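Local coordinates for Asp/Glu-specific dipeptidyl-peptidase (Flavobacterium psychrophilum, PDB 5JXF), which removes dipeptides from the N-terminus of oligopeptides as a serine peptidase of family S46, with strict specificity for Asp or Glu at the P1 position, at residues Val302-Pro307 and Glu397-Ala402; Glu170-Val175 and Asn187-Phe192; Asn306-Glu311 and Arg405-Glu410. All coordinates share one frame; numbering follows the deposited sequence.

Contact 1 of 3, residues Val302-Pro307 and Glu397-Ala402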
loop_
_atom_site.group_PDB
_atom_site.type_symbol
_atom_site.label_atom_id
_atom_site.label_comp_id
_atom_site.label_asym_id
_atom_site.label_seq_id
_atom_site.Cartn_x
_atom_site.Cartn_y
_atom_site.Cartn_z
ATOM N N VAL A 302 -10.596 -9.302 -20.396
ATOM C CA VAL A 302 -9.714 -9.766 -19.347
ATOM C C VAL A 302 -8.568 -10.617 -19.902
ATOM O O VAL A 302 -7.402 -10.401 -19.559
ATOM C CB VAL A 302 -10.511 -10.564 -18.311
ATOM C CG1 VAL A 302 -9.587 -11.343 -17.417
ATOM C CG2 VAL A 302 -11.388 -9.628 -17.502
ATOM N N ASN A 303 -8.904 -11.559 -20.779
ATOM C CA ASN A 303 -7.931 -12.540 -21.241
ATOM C C ASN A 303 -6.996 -12.073 -22.357
ATOM O O ASN A 303 -5.871 -12.551 -22.439
ATOM C CB ASN A 303 -8.639 -13.819 -21.702
ATOM C CG ASN A 303 -9.337 -14.550 -20.566
ATOM O OD1 ASN A 303 -8.848 -14.584 -19.433
ATOM N ND2 ASN A 303 -10.471 -15.172 -20.877
ATOM N N GLU A 304 -7.418 -11.157 -23.224
ATOM C CA GLU A 304 -6.526 -10.857 -24.342
ATOM C C GLU A 304 -6.383 -9.406 -24.794
ATOM O O GLU A 304 -5.267 -8.995 -25.112
ATOM C CB GLU A 304 -6.924 -11.720 -25.539
ATOM C CG GLU A 304 -8.398 -12.055 -25.611
ATOM C CD GLU A 304 -8.634 -13.438 -26.178
ATOM O OE1 GLU A 304 -7.645 -14.200 -26.307
ATOM O OE2 GLU A 304 -9.803 -13.759 -26.494
ATOM N N THR A 305 -7.453 -8.617 -24.822
ATOM C CA THR A 305 -7.288 -7.229 -25.250
ATOM C C THR A 305 -6.517 -6.404 -24.206
ATOM O O THR A 305 -5.523 -5.757 -24.537
ATOM C CB THR A 305 -8.641 -6.542 -25.552
ATOM O OG1 THR A 305 -9.487 -6.609 -24.401
ATOM C CG2 THR A 305 -9.339 -7.220 -26.731
ATOM N N ASN A 306 -6.965 -6.427 -22.955
ATOM C CA ASN A 306 -6.291 -5.664 -21.908
ATOM C C ASN A 306 -4.813 -6.034 -21.693
ATOM O O ASN A 306 -3.966 -5.138 -21.623
ATOM C CB ASN A 306 -7.043 -5.791 -20.578
ATOM C CG ASN A 306 -8.108 -4.724 -20.409
ATOM O OD1 ASN A 306 -8.479 -4.048 -21.370
ATOM N ND2 ASN A 306 -8.596 -4.556 -19.182
ATOM N N PRO A 307 -4.495 -7.340 -21.582
ATOM C CA PRO A 307 -3.079 -7.660 -21.347
ATOM C C PRO A 307 -2.164 -7.149 -22.462
ATOM O O PRO A 307 -1.081 -6.633 -22.179
ATOM C CB PRO A 307 -3.061 -9.196 -21.308
ATOM C CG PRO A 307 -4.452 -9.598 -20.999
ATOM C CD PRO A 307 -5.334 -8.552 -21.604
ATOM N N GLU A 397 -14.231 -16.240 -32.916
ATOM C CA GLU A 397 -13.680 -16.057 -34.258
ATOM C C GLU A 397 -12.887 -14.756 -34.422
ATOM O O GLU A 397 -11.816 -14.753 -35.032
ATOM C CB GLU A 397 -14.803 -16.105 -35.297
ATOM N N ILE A 398 -13.415 -13.657 -33.879
ATOM C CA ILE A 398 -12.806 -12.338 -34.040
ATOM C C ILE A 398 -11.505 -12.189 -33.243
ATOM O O ILE A 398 -10.649 -11.378 -33.596
ATOM C CB ILE A 398 -13.788 -11.218 -33.612
ATOM C CG1 ILE A 398 -13.385 -9.878 -34.240
ATOM C CG2 ILE A 398 -13.871 -11.134 -32.075
ATOM C CD1 ILE A 398 -14.403 -8.764 -34.041
ATOM N N THR A 399 -11.367 -12.994 -32.189
ATOM C CA THR A 399 -10.264 -12.919 -31.223
ATOM C C THR A 399 -8.869 -12.543 -31.776
ATOM O O THR A 399 -8.257 -11.601 -31.281
ATOM C CB THR A 399 -10.138 -14.267 -30.463
ATOM O OG1 THR A 399 -11.186 -14.374 -29.493
ATOM C CG2 THR A 399 -8.794 -14.371 -29.757
ATOM N N PRO A 400 -8.360 -13.262 -32.801
ATOM C CA PRO A 400 -6.987 -12.963 -33.228
ATOM C C PRO A 400 -6.875 -11.663 -34.021
ATOM O O PRO A 400 -5.807 -11.056 -34.060
ATOM C CB PRO A 400 -6.624 -14.154 -34.122
ATOM C CG PRO A 400 -7.763 -15.127 -33.998
ATOM C CD PRO A 400 -8.947 -14.331 -33.625
ATOM N N TYR A 401 -7.960 -11.262 -34.672
ATOM C CA TYR A 401 -7.984 -9.994 -35.386
ATOM C C TYR A 401 -8.008 -8.846 -34.392
ATOM O O TYR A 401 -7.223 -7.908 -34.508
ATOM C CB TYR A 401 -9.185 -9.927 -36.325
ATOM C CG TYR A 401 -9.220 -11.079 -37.289
ATOM C CD1 TYR A 401 -8.515 -11.032 -38.483
ATOM C CD2 TYR A 401 -9.925 -12.234 -36.986
ATOM C CE1 TYR A 401 -8.533 -12.093 -39.360
ATOM C CE2 TYR A 401 -9.946 -13.304 -37.854
ATOM C CZ TYR A 401 -9.248 -13.230 -39.039
ATOM O OH TYR A 401 -9.270 -14.297 -39.907
ATOM N N ALA A 402 -8.901 -8.939 -33.408
ATOM C CA ALA A 402 -9.048 -7.906 -32.383
ATOM C C ALA A 402 -7.726 -7.644 -31.672
ATOM O O ALA A 402 -7.325 -6.497 -31.474
ATOM C CB ALA A 402 -10.116 -8.309 -31.382
#
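The methyl CG2 of Thr399 meets the oxygen end of the Glu304 carboxylate obliquely, above its plane and displaced beyond the two oxygens, 3.6 Å from OE1 and 3.5 Å from OE2 of Glu304. The Tyr401 ring meets the carbonyl oxygens of Glu397 and Ile398 at its edge, in its plane. The Glu304 chain, bent at chi2 (-146°), reaches toward the other helix and meets the threonine side chain at about a right angle. Glutamate is long enough to span the 8.1 Å between CA of Glu304 and CA of Thr399, and ends in a charge at a partly exposed position. OG1 of Thr399 lies 3.4 Å from OE2 of Glu304, a contact and not a hydrogen bond; the hydroxyl is instead bonded to the carbonyl O of Tyr395. Threonine suits its place by offering a hydroxyl to the backbone and a methyl to the neighbouring chain. Were Glu304 cut back to an alanine, the methyl and hydroxyl of Thr399 would probably lose their neighbour on the facing helix. This is a light surface contact between helices 295-325 and 386-415 of the large helical domain that S46 peptidases carry beside their chymotrypsin-like catalytic domain.

Contact 2 of 3, residues Glu170-Val175 and Asn187-Phe192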
loop_
_atom_site.group_PDB
_atom_site.type_symbol
_atom_site.label_atom_id
_atom_site.label_comp_id
_atom_site.label_asym_id
_atom_site.label_seq_id
_atom_site.Cartn_x
_atom_site.Cartn_y
_atom_site.Cartn_z
ATOM N N GLU A 170 -28.464 8.788 -42.801
ATOM C CA GLU A 170 -29.144 9.783 -43.622
ATOM C C GLU A 170 -30.281 10.441 -42.858
ATOM O O GLU A 170 -30.476 11.647 -42.984
ATOM C CB GLU A 170 -29.644 9.162 -44.930
ATOM C CG GLU A 170 -28.784 8.011 -45.377
ATOM C CD GLU A 170 -29.347 7.239 -46.557
ATOM O OE1 GLU A 170 -30.580 7.011 -46.588
ATOM O OE2 GLU A 170 -28.540 6.817 -47.425
ATOM N N ASN A 171 -31.021 9.658 -42.070
ATOM C CA ASN A 171 -32.041 10.211 -41.180
ATOM C C ASN A 171 -31.435 11.125 -40.116
ATOM O O ASN A 171 -32.015 12.161 -39.772
ATOM C CB ASN A 171 -32.833 9.095 -40.500
ATOM C CG ASN A 171 -33.568 8.213 -41.493
ATOM O OD1 ASN A 171 -33.289 8.253 -42.689
ATOM N ND2 ASN A 171 -34.502 7.404 -41.000
ATOM N N ILE A 172 -30.279 10.728 -39.581
ATOM C CA ILE A 172 -29.587 11.545 -38.594
ATOM C C ILE A 172 -29.255 12.897 -39.224
ATOM O O ILE A 172 -29.651 13.948 -38.709
ATOM C CB ILE A 172 -28.293 10.860 -38.056
ATOM C CG1 ILE A 172 -28.649 9.761 -37.051
ATOM C CG2 ILE A 172 -27.358 11.883 -37.402
ATOM C CD1 ILE A 172 -27.431 9.128 -36.360
ATOM N N THR A 173 -28.564 12.872 -40.356
ATOM C CA THR A 173 -28.231 14.110 -41.050
ATOM C C THR A 173 -29.506 14.885 -41.409
ATOM O O THR A 173 -29.545 16.115 -41.377
ATOM C CB THR A 173 -27.398 13.826 -42.316
ATOM O OG1 THR A 173 -26.151 13.226 -41.939
ATOM C CG2 THR A 173 -27.118 15.117 -43.081
ATOM N N LYS A 174 -30.564 14.136 -41.675
ATOM C CA LYS A 174 -31.856 14.695 -42.053
ATOM C C LYS A 174 -32.461 15.462 -40.857
ATOM O O LYS A 174 -32.810 16.648 -40.966
ATOM C CB LYS A 174 -32.735 13.532 -42.570
ATOM C CG LYS A 174 -34.251 13.729 -42.780
ATOM C CD LYS A 174 -34.890 12.225 -42.975
ATOM C CE LYS A 174 -36.454 12.430 -42.942
ATOM N NZ LYS A 174 -36.437 12.094 -41.385
ATOM N N VAL A 175 -32.519 14.824 -39.695
ATOM C CA VAL A 175 -33.060 15.501 -38.523
ATOM C C VAL A 175 -32.159 16.636 -38.009
ATOM O O VAL A 175 -32.652 17.704 -37.632
ATOM C CB VAL A 175 -33.323 14.492 -37.400
ATOM C CG1 VAL A 175 -33.783 15.192 -36.145
ATOM C CG2 VAL A 175 -34.373 13.501 -37.870
ATOM N N ASN A 187 -27.464 21.375 -33.506
ATOM C CA ASN A 187 -28.054 20.094 -33.187
ATOM C C ASN A 187 -27.020 18.986 -33.262
ATOM O O ASN A 187 -26.088 19.066 -34.061
ATOM C CB ASN A 187 -29.209 19.814 -34.129
ATOM C CG ASN A 187 -30.332 20.780 -33.920
ATOM O OD1 ASN A 187 -30.433 21.373 -32.840
ATOM N ND2 ASN A 187 -31.174 20.972 -34.941
ATOM N N LYS A 188 -27.191 17.976 -32.409
ATOM C CA LYS A 188 -26.332 16.789 -32.359
ATOM C C LYS A 188 -27.181 15.598 -31.952
ATOM O O LYS A 188 -27.749 15.605 -30.869
ATOM C CB LYS A 188 -25.175 16.973 -31.364
ATOM C CG LYS A 188 -24.314 15.724 -31.170
ATOM C CD LYS A 188 -23.746 15.242 -32.501
ATOM C CE LYS A 188 -22.702 14.148 -32.316
ATOM N NZ LYS A 188 -22.122 13.765 -33.635
ATOM N N VAL A 189 -27.273 14.589 -32.813
ATOM C CA VAL A 189 -28.054 13.395 -32.525
ATOM C C VAL A 189 -27.144 12.301 -31.952
ATOM O O VAL A 189 -26.085 12.019 -32.506
ATOM C CB VAL A 189 -28.776 12.867 -33.793
ATOM C CG1 VAL A 189 -29.467 11.553 -33.505
ATOM C CG2 VAL A 189 -29.780 13.907 -34.326
ATOM N N ARG A 190 -27.561 11.702 -30.841
ATOM C CA ARG A 190 -26.765 10.690 -30.169
ATOM C C ARG A 190 -27.487 9.378 -30.079
ATOM O O ARG A 190 -28.715 9.336 -29.985
ATOM C CB ARG A 190 -26.393 11.143 -28.753
ATOM C CG ARG A 190 -25.522 12.349 -28.711
ATOM C CD ARG A 190 -24.066 12.016 -29.037
ATOM N NE ARG A 190 -23.255 13.214 -28.841
ATOM C CZ ARG A 190 -21.931 13.233 -28.730
ATOM N NH1 ARG A 190 -21.232 12.108 -28.822
ATOM N NH2 ARG A 190 -21.308 14.389 -28.536
ATOM N N THR A 191 -26.721 8.297 -30.064
ATOM C CA THR A 191 -27.309 6.971 -30.046
ATOM C C THR A 191 -27.360 6.423 -28.627
ATOM O O THR A 191 -26.384 6.504 -27.887
ATOM C CB THR A 191 -26.521 6.021 -30.936
ATOM O OG1 THR A 191 -26.156 6.702 -32.139
ATOM C CG2 THR A 191 -27.345 4.803 -31.262
ATOM N N PHE A 192 -28.507 5.872 -28.245
ATOM C CA PHE A 192 -28.686 5.293 -26.915
ATOM C C PHE A 192 -29.087 3.815 -26.975
ATOM O O PHE A 192 -29.695 3.360 -27.953
ATOM C CB PHE A 192 -29.750 6.067 -26.126
ATOM C CG PHE A 192 -29.337 7.457 -25.710
ATOM C CD1 PHE A 192 -29.234 8.483 -26.640
ATOM C CD2 PHE A 192 -29.089 7.747 -24.368
ATOM C CE1 PHE A 192 -28.863 9.761 -26.244
ATOM C CE2 PHE A 192 -28.730 9.031 -23.958
ATOM C CZ PHE A 192 -28.612 10.038 -24.889
#
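A helical turn, 170-175, lies against the extended strand 187-192, and the two backbones come nearest where CA of Ile172 is 6.5 Å from CA of Val189. The helix keeps regular i to i-4 bonds, while the strand pairs through Lys188 and Arg190 with Phe201 and Ile199 of strand 197-214. Strand alternation puts the side chains of Asn187 and Val189 toward the helix and starts those of Lys188 and Arg190 away from it. Ile172 and Val189 make the apolar centre of the contact, crossing at a slant: CG2 of Ile172 touches CB of Val189 at 4.0 Å, and CG1 of Ile172 runs to CG1 of Val189 at 4.1 Å. With chi1 of Ile172 at -77°, CG1 stands beside the backbone N and CG2 anti to it, which turns both branches to Val189. Branched side chains suit such a seam, being broad close to the backbone. Val175 flanks it without close side-chain contact and packs on Leu200 and Ile151. ND2 of Asn187 is hydrogen-bonded to the carbonyl oxygens of Thr176 and Phe179, tying the strand to the last turn of the helix and the residue just after it. This helix packs back on the strand that follows it, flanking the curled antiparallel sheet of the catalytic domain.

Contact 3 of 3, residues Asn306-Glu311 and Arg405-Glu410; sequences NPAKIE and RDYFNE
Ala308 turns its methyl toward Tyr407, whose ring meets it obliquely: CB of Ala308 lies 3.8 Å from CE2 and 3.9 Å from OH of Tyr407. With chi1 of Tyr407 at -82°, the ring swings from its own helix across to the neighbour, and a residue as small as alanine leaves room for it. Lys309, one step on, uses its aliphatic stem. Its side chain crosses that of Glu410 at about a right angle, with CG of Lys309 3.8 Å from CG of Glu410, and passes Asp406 more obliquely, CG of Lys309 lying 4.1 Å from CB of Asp406. In the helical domain the segments 306-311 and 405-410 run in the same direction at 25° to each other, their axes 9.5 Å apart at closest approach, and Asp406, Tyr407 and Glu410 lie on one face of the helix, at i, i+1 and i+4. Long, flexible lysine suits the boundary, packing through methylenes while its ammonium makes a cation-pi contact with Trp348. NZ of Lys309 stays 4.9 Å from OD1 of Asp406, too far for a salt bridge, though the opposite charges probably still attract. OE1 of the buried Glu410 forms a salt bridge to NE of Arg313, a charge partner that probably offsets the cost of burial.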
loop_
_atom_site.group_PDB
_atom_site.type_symbol
_atom_site.label_atom_id
_atom_site.label_comp_id
_atom_site.label_asym_id
_atom_site.label_seq_id
_atom_site.Cartn_x
_atom_site.Cartn_y
_atom_site.Cartn_z
ATOM N N ASN A 306 -6.965 -6.427 -22.955
ATOM C CA ASN A 306 -6.291 -5.664 -21.908
ATOM C C ASN A 306 -4.813 -6.034 -21.693
ATOM O O ASN A 306 -3.966 -5.138 -21.623
ATOM C CB ASN A 306 -7.043 -5.791 -20.578
ATOM C CG ASN A 306 -8.108 -4.724 -20.409
ATOM O OD1 ASN A 306 -8.479 -4.048 -21.370
ATOM N ND2 ASN A 306 -8.596 -4.556 -19.182
ATOM N N PRO A 307 -4.495 -7.340 -21.582
ATOM C CA PRO A 307 -3.079 -7.660 -21.347
ATOM C C PRO A 307 -2.164 -7.149 -22.462
ATOM O O PRO A 307 -1.081 -6.633 -22.179
ATOM C CB PRO A 307 -3.061 -9.196 -21.308
ATOM C CG PRO A 307 -4.452 -9.598 -20.999
ATOM C CD PRO A 307 -5.334 -8.552 -21.604
ATOM N N ALA A 308 -2.603 -7.296 -23.711
ATOM C CA ALA A 308 -1.850 -6.781 -24.851
ATOM C C ALA A 308 -1.557 -5.281 -24.708
ATOM O O ALA A 308 -0.393 -4.868 -24.674
ATOM C CB ALA A 308 -2.605 -7.056 -26.156
ATOM N N LYS A 309 -2.620 -4.481 -24.609
ATOM C CA LYS A 309 -2.515 -3.024 -24.508
ATOM C C LYS A 309 -1.752 -2.566 -23.260
ATOM O O LYS A 309 -1.021 -1.576 -23.298
ATOM C CB LYS A 309 -3.911 -2.399 -24.519
ATOM C CG LYS A 309 -4.627 -2.520 -25.855
ATOM C CD LYS A 309 -5.852 -1.627 -25.904
ATOM C CE LYS A 309 -6.929 -2.122 -24.953
ATOM N NZ LYS A 309 -8.188 -1.320 -25.076
ATOM N N ILE A 310 -1.928 -3.282 -22.158
ATOM C CA ILE A 310 -1.171 -3.003 -20.948
ATOM C C ILE A 310 0.343 -3.156 -21.177
ATOM O O ILE A 310 1.126 -2.238 -20.895
ATOM C CB ILE A 310 -1.626 -3.921 -19.800
ATOM C CG1 ILE A 310 -2.995 -3.452 -19.292
ATOM C CG2 ILE A 310 -0.603 -3.919 -18.673
ATOM C CD1 ILE A 310 -3.723 -4.483 -18.455
ATOM N N GLU A 311 0.745 -4.300 -21.713
ATOM C CA GLU A 311 2.163 -4.558 -21.981
ATOM C C GLU A 311 2.755 -3.528 -22.939
ATOM O O GLU A 311 3.880 -3.065 -22.748
ATOM C CB GLU A 311 2.358 -5.970 -22.549
ATOM C CG GLU A 311 3.190 -6.872 -21.661
ATOM C CD GLU A 311 3.529 -8.204 -22.323
ATOM O OE1 GLU A 311 4.463 -8.240 -23.154
ATOM O OE2 GLU A 311 2.868 -9.218 -22.012
ATOM N N ARG A 405 -5.310 -6.157 -34.121
ATOM C CA ARG A 405 -5.749 -4.786 -34.280
ATOM C C ARG A 405 -5.224 -3.913 -33.139
ATOM O O ARG A 405 -4.716 -2.812 -33.367
ATOM C CB ARG A 405 -7.270 -4.724 -34.331
ATOM C CG ARG A 405 -7.814 -3.381 -34.692
ATOM C CD ARG A 405 -9.320 -3.430 -34.707
ATOM N NE ARG A 405 -9.908 -2.097 -34.799
ATOM C CZ ARG A 405 -10.238 -1.348 -33.756
ATOM N NH1 ARG A 405 -10.036 -1.796 -32.521
ATOM N NH2 ARG A 405 -10.773 -0.147 -33.952
ATOM N N ASP A 406 -5.355 -4.409 -31.914
ATOM C CA ASP A 406 -4.899 -3.666 -30.741
ATOM C C ASP A 406 -3.421 -3.341 -30.848
ATOM O O ASP A 406 -2.997 -2.221 -30.568
ATOM C CB ASP A 406 -5.169 -4.454 -29.463
ATOM C CG ASP A 406 -6.616 -4.377 -29.028
ATOM O OD1 ASP A 406 -7.326 -3.439 -29.460
ATOM O OD2 ASP A 406 -7.037 -5.252 -28.242
ATOM N N TYR A 407 -2.647 -4.333 -31.270
ATOM C CA TYR A 407 -1.223 -4.140 -31.484
ATOM C C TYR A 407 -0.972 -3.089 -32.566
ATOM O O TYR A 407 -0.046 -2.294 -32.447
ATOM C CB TYR A 407 -0.537 -5.469 -31.842
ATOM C CG TYR A 407 -0.194 -6.333 -30.643
ATOM C CD1 TYR A 407 0.925 -6.053 -29.861
ATOM C CD2 TYR A 407 -0.977 -7.427 -30.294
ATOM C CE1 TYR A 407 1.244 -6.817 -28.757
ATOM C CE2 TYR A 407 -0.655 -8.209 -29.184
ATOM C CZ TYR A 407 0.458 -7.893 -28.425
ATOM O OH TYR A 407 0.786 -8.649 -27.326
ATOM N N PHE A 408 -1.796 -3.061 -33.611
ATOM C CA PHE A 408 -1.595 -2.056 -34.661
ATOM C C PHE A 408 -1.946 -0.635 -34.195
ATOM O O PHE A 408 -1.138 0.284 -34.340
ATOM C CB PHE A 408 -2.398 -2.394 -35.917
ATOM C CG PHE A 408 -2.243 -1.376 -37.007
ATOM C CD1 PHE A 408 -1.151 -1.416 -37.856
ATOM C CD2 PHE A 408 -3.182 -0.361 -37.171
ATOM C CE1 PHE A 408 -1.000 -0.469 -38.860
ATOM C CE2 PHE A 408 -3.035 0.588 -38.166
ATOM C CZ PHE A 408 -1.939 0.532 -39.010
ATOM N N ASN A 409 -3.150 -0.444 -33.660
ATOM C CA ASN A 409 -3.525 0.852 -33.094
ATOM C C ASN A 409 -2.553 1.365 -32.019
ATOM O O ASN A 409 -2.235 2.558 -31.982
ATOM C CB ASN A 409 -4.922 0.799 -32.469
ATOM C CG ASN A 409 -5.996 0.467 -33.461
ATOM O OD1 ASN A 409 -5.891 0.787 -34.645
ATOM N ND2 ASN A 409 -7.056 -0.168 -32.978
ATOM N N GLU A 410 -2.100 0.477 -31.134
ATOM C CA GLU A 410 -1.302 0.932 -29.996
ATOM C C GLU A 410 0.108 1.283 -30.435
ATOM O O GLU A 410 0.709 2.220 -29.916
ATOM C CB GLU A 410 -1.269 -0.119 -28.878
ATOM C CG GLU A 410 -2.538 -0.157 -28.025
ATOM C CD GLU A 410 -2.690 1.049 -27.091
ATOM O OE1 GLU A 410 -1.677 1.523 -26.527
ATOM O OE2 GLU A 410 -3.831 1.526 -26.916
#

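Contacts 1 and 3 are successive stations along one helix pair, 295-325 with 386-415: they share Asn306 and Pro307, their centres are 9 Å apart, and CG2 of Thr305 packs on OD2 of Asp406 at 3.4 Å where they meet. From contact 1 to contact 3 the interface passes from the surface into buried ground. Contact 2 belongs to the catalytic domain instead, its centre 32 Å from those of both others, with nearest atoms about 19 Å from contact 1 and 17 Å from contact 3. All three lie away from the annotated sites; the side chain of Glu410 in contact 3 is about 14 Å from the bound arginine of the Arg-Asp dipeptide.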